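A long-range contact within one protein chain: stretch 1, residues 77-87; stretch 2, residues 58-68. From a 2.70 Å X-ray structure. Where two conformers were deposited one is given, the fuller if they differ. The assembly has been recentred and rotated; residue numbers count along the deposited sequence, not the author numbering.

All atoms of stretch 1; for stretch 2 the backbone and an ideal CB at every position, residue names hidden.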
# COMPACT_ATOMS: atom_id res chain seq x y z
N LYS A 77 10.22 2.43 7.10
CA LYS A 77 9.09 1.82 7.84
C LYS A 77 7.76 2.56 7.93
O LYS A 77 6.69 1.88 7.98
CB LYS A 77 9.52 1.49 9.22
CG LYS A 77 10.87 0.68 9.17
CD LYS A 77 11.32 0.10 10.52
CE LYS A 77 12.91 -0.13 10.53
NZ LYS A 77 13.58 0.59 11.69
N ARG A 78 7.76 3.91 7.97
CA ARG A 78 6.54 4.67 7.76
C ARG A 78 6.00 4.01 6.50
O ARG A 78 4.74 3.79 6.38
CB ARG A 78 6.89 6.14 7.50
CG ARG A 78 5.85 7.19 7.91
CD ARG A 78 6.13 8.70 7.33
NE ARG A 78 4.85 9.29 6.91
CZ ARG A 78 4.65 10.50 6.40
NH1 ARG A 78 5.66 11.36 6.24
NH2 ARG A 78 3.42 10.86 6.01
N TYR A 79 6.94 3.65 5.57
CA TYR A 79 6.55 3.11 4.23
C TYR A 79 5.88 1.70 4.23
O TYR A 79 4.74 1.50 3.72
CB TYR A 79 7.72 3.14 3.18
CG TYR A 79 7.24 2.97 1.69
CD1 TYR A 79 6.19 3.76 1.19
CD2 TYR A 79 7.79 2.01 0.83
CE1 TYR A 79 5.69 3.58 -0.13
CE2 TYR A 79 7.35 1.84 -0.48
CZ TYR A 79 6.31 2.66 -0.96
OH TYR A 79 5.83 2.57 -2.28
N LYS A 80 6.68 0.74 4.72
CA LYS A 80 6.32 -0.65 4.97
C LYS A 80 5.10 -0.71 5.83
O LYS A 80 4.18 -1.43 5.50
CB LYS A 80 7.48 -1.30 5.69
CG LYS A 80 8.77 -1.37 4.85
CD LYS A 80 9.38 -2.73 4.89
CE LYS A 80 10.86 -2.73 4.65
NZ LYS A 80 11.24 -4.11 4.06
N ASN A 81 5.06 0.05 6.95
CA ASN A 81 3.84 0.10 7.79
C ASN A 81 2.59 0.55 7.04
O ASN A 81 1.56 -0.10 7.07
CB ASN A 81 4.01 0.97 9.05
CG ASN A 81 5.01 0.38 10.06
OD1 ASN A 81 5.35 -0.83 10.09
ND2 ASN A 81 5.50 1.27 10.91
N ALA A 82 2.69 1.67 6.36
CA ALA A 82 1.62 2.25 5.60
C ALA A 82 1.15 1.26 4.60
O ALA A 82 -0.05 1.08 4.44
CB ALA A 82 2.13 3.46 4.92
N ILE A 83 2.05 0.59 3.91
CA ILE A 83 1.60 -0.40 2.93
C ILE A 83 0.95 -1.61 3.60
O ILE A 83 -0.01 -2.14 3.00
CB ILE A 83 2.72 -0.90 2.05
CG1 ILE A 83 3.07 0.16 1.03
CG2 ILE A 83 2.36 -2.18 1.41
CD1 ILE A 83 4.28 -0.22 0.17
N LYS A 84 1.46 -2.03 4.79
CA LYS A 84 0.82 -3.02 5.67
C LYS A 84 -0.63 -2.67 5.97
O LYS A 84 -1.57 -3.44 5.70
CB LYS A 84 1.55 -3.15 7.01
CG LYS A 84 2.59 -4.31 7.15
CD LYS A 84 2.41 -5.12 8.49
CE LYS A 84 3.47 -4.68 9.56
NZ LYS A 84 4.38 -5.79 10.16
N GLU A 85 -0.82 -1.48 6.51
CA GLU A 85 -2.12 -1.04 6.80
C GLU A 85 -2.91 -1.00 5.51
O GLU A 85 -4.04 -1.53 5.47
CB GLU A 85 -2.06 0.29 7.48
CG GLU A 85 -2.41 0.27 9.00
CD GLU A 85 -1.45 -0.58 9.83
OE1 GLU A 85 -0.27 -0.16 10.02
OE2 GLU A 85 -1.88 -1.68 10.29
N PHE A 86 -2.35 -0.45 4.40
CA PHE A 86 -3.19 -0.50 3.18
C PHE A 86 -3.69 -1.95 2.88
O PHE A 86 -4.87 -2.15 2.63
CB PHE A 86 -2.60 0.24 1.95
CG PHE A 86 -3.45 0.11 0.75
CD1 PHE A 86 -4.49 0.96 0.54
CD2 PHE A 86 -3.26 -0.92 -0.13
CE1 PHE A 86 -5.36 0.80 -0.51
CE2 PHE A 86 -4.11 -1.08 -1.21
CZ PHE A 86 -5.16 -0.22 -1.37
N LEU A 87 -2.84 -2.95 2.97
CA LEU A 87 -3.23 -4.35 2.52
C LEU A 87 -4.35 -5.09 3.40
O LEU A 87 -5.08 -5.95 2.89
CB LEU A 87 -1.98 -5.26 2.29
CG LEU A 87 -1.02 -4.77 1.20
CD1 LEU A 87 0.21 -5.56 0.94
CD2 LEU A 87 -1.74 -4.66 -0.19
N UNK A 58 -3.38 7.51 0.89
CA UNK A 58 -2.63 8.73 0.96
C UNK A 58 -1.38 8.52 1.73
O UNK A 58 -0.35 9.03 1.27
CB UNK A 58 -3.46 9.85 1.58
N UNK A 59 -1.43 7.74 2.82
CA UNK A 59 -0.26 7.60 3.68
C UNK A 59 0.76 6.76 2.96
O UNK A 59 1.95 6.99 3.14
CB UNK A 59 -0.62 6.98 5.03
N UNK A 60 0.33 5.82 2.13
CA UNK A 60 1.29 5.08 1.26
C UNK A 60 2.08 6.01 0.26
O UNK A 60 3.31 5.81 0.08
CB UNK A 60 0.52 4.02 0.46
N UNK A 61 1.37 6.98 -0.38
CA UNK A 61 1.99 7.89 -1.30
C UNK A 61 2.82 8.86 -0.48
O UNK A 61 3.99 9.07 -0.80
CB UNK A 61 0.95 8.61 -2.16
N UNK A 62 2.24 9.45 0.57
CA UNK A 62 2.91 10.53 1.35
C UNK A 62 4.24 10.05 1.90
O UNK A 62 5.25 10.73 1.74
CB UNK A 62 2.02 11.01 2.50
N UNK A 63 4.29 8.86 2.51
CA UNK A 63 5.56 8.27 3.02
C UNK A 63 6.53 7.66 1.94
O UNK A 63 7.79 7.53 2.23
CB UNK A 63 5.20 7.17 4.02
N UNK A 64 5.97 7.20 0.78
CA UNK A 64 6.78 6.82 -0.43
C UNK A 64 7.57 8.10 -0.74
O UNK A 64 8.83 8.13 -0.66
CB UNK A 64 5.92 6.37 -1.61
N UNK A 65 6.83 9.20 -0.97
CA UNK A 65 7.44 10.47 -1.34
C UNK A 65 8.46 10.93 -0.30
O UNK A 65 9.64 11.25 -0.65
CB UNK A 65 6.36 11.54 -1.52
N UNK A 66 8.11 10.85 0.99
CA UNK A 66 9.14 11.18 2.01
C UNK A 66 10.33 10.21 2.03
O UNK A 66 11.47 10.60 2.25
CB UNK A 66 8.50 11.20 3.40
N UNK A 67 10.08 8.92 1.79
CA UNK A 67 11.22 7.98 1.82
C UNK A 67 12.21 8.49 0.78
O UNK A 67 13.38 8.62 1.09
CB UNK A 67 10.79 6.54 1.53
N UNK A 68 11.70 8.89 -0.40
CA UNK A 68 12.51 9.38 -1.56
C UNK A 68 13.43 10.56 -1.26
O UNK A 68 14.52 10.61 -1.78
CB UNK A 68 11.57 9.79 -2.70

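Both stretches are helical and run nearly antiparallel, at 162°, with their axes 8.4 Å apart at closest approach.

Position 58 has nothing of stretch 1 within 5.5 Å of its ideal CB. Many residues would suit it. It is Glu58, which makes no contact here.

At position 59 the CA-to-CB bond points toward stretch 1. The ideal CB lies 4.5 Å from Ala82 CB, and the guanidinium of Arg78 is within reach of a longer side chain. An acid would suit, as would a polar acceptor such as Gln. The residue is Glu59. Its OE1 accepts from Arg78 NE at 2.6 Å and from Arg78 NH2 at 2.7 Å, and its OE2 accepts from Arg78 NH2 at 2.9 Å. The result is a salt bridge at the edge of the guanidinium.

Position 60 points sideways, into a hollow lined by Tyr79, Ala82, Ile83 and Phe86. A medium apolar side chain fits: Val, Ile or Leu. It is Val60. Val60 CG1 lies 3.9 Å from Ile83 CG1, and Val60 CG2 lies 3.7 Å from Phe86 CB.

Position 61 points away and gives little guidance. It is Ile61, without contact to stretch 1.

Position 62 points sideways, but its ideal CB is 3.8 Å from Arg78 NH2. A short acid or amide would suit. Asp62 brings OD2 to 2.8 Å from Arg78 NH2, a salt bridge whose hydrogen bond is weak.

Position 63 points toward stretch 1. The ideal CB is 3.6 Å from Arg78 NE and 4.2 Å from Tyr79 N, so a small residue is expected: Ala, Ser or Gly. It is Ser63. Its CB lies over one face of the guanidinium, and its OG donates to Glu59 O at 2.6 Å, within its own helix.

At position 64 an ideal CB would be only 3.2 Å from Tyr79 CE1. This tight spacing favours glycine. Gly64 lets the Tyr79 ring approach; Tyr79 CE1 lies 3.4 Å from Gly64 CA.

Position 65 points away, so the choice is wide. It is Asn65, without contact here.

Position 66 points toward stretch 1, with its ideal CB 4.0 Å from Arg78 NH1. An acid or a neutral polar residue would suit. Glu66 keeps OE1 4.2 Å from Arg78 NH1, beyond a salt bridge.

Position 67 points toward stretch 1, near Tyr79 CB. An apolar side chain suits. Leu67 sets CD2 3.8 Å from Tyr79 CD2.

Position 68 is out of reach of stretch 1, so many residues would suit; it is Val68.

Stretch 2 58-68: EEVIDSGNELV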
# COMPACT_ATOMS: atom_id res chain seq x y z
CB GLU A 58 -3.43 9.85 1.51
CG GLU A 58 -4.48 10.25 0.49
CD GLU A 58 -5.60 11.11 1.06
OE1 GLU A 58 -5.62 11.41 2.31
OE2 GLU A 58 -6.47 11.50 0.24
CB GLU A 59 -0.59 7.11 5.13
CG GLU A 59 0.59 7.12 6.22
CD GLU A 59 1.28 8.52 6.43
OE1 GLU A 59 2.41 8.54 7.03
OE2 GLU A 59 0.75 9.63 6.03
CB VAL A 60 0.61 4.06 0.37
CG1 VAL A 60 1.63 3.43 -0.50
CG2 VAL A 60 -0.16 2.94 1.23
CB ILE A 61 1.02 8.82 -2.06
CG1 ILE A 61 -0.18 8.18 -2.77
CG2 ILE A 61 1.85 9.66 -3.05
CD1 ILE A 61 0.17 7.12 -3.74
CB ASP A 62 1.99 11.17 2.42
CG ASP A 62 2.75 12.10 3.44
OD1 ASP A 62 3.99 12.25 3.35
OD2 ASP A 62 2.10 12.69 4.38
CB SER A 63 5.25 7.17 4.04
OG SER A 63 4.35 6.15 3.49
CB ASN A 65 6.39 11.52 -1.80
CG ASN A 65 5.94 11.32 -3.35
OD1 ASN A 65 6.79 11.24 -4.27
ND2 ASN A 65 4.64 11.28 -3.60
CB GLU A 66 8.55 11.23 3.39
CG GLU A 66 9.42 12.01 4.39
CD GLU A 66 9.24 13.52 4.32
OE1 GLU A 66 8.13 13.96 4.00
OE2 GLU A 66 10.21 14.25 4.57
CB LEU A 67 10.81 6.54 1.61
CG LEU A 67 11.83 5.42 1.35
CD1 LEU A 67 12.85 5.14 2.53
CD2 LEU A 67 11.02 4.09 0.91
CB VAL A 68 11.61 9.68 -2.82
CG1 VAL A 68 12.40 10.14 -4.05
CG2 VAL A 68 10.88 8.43 -3.20
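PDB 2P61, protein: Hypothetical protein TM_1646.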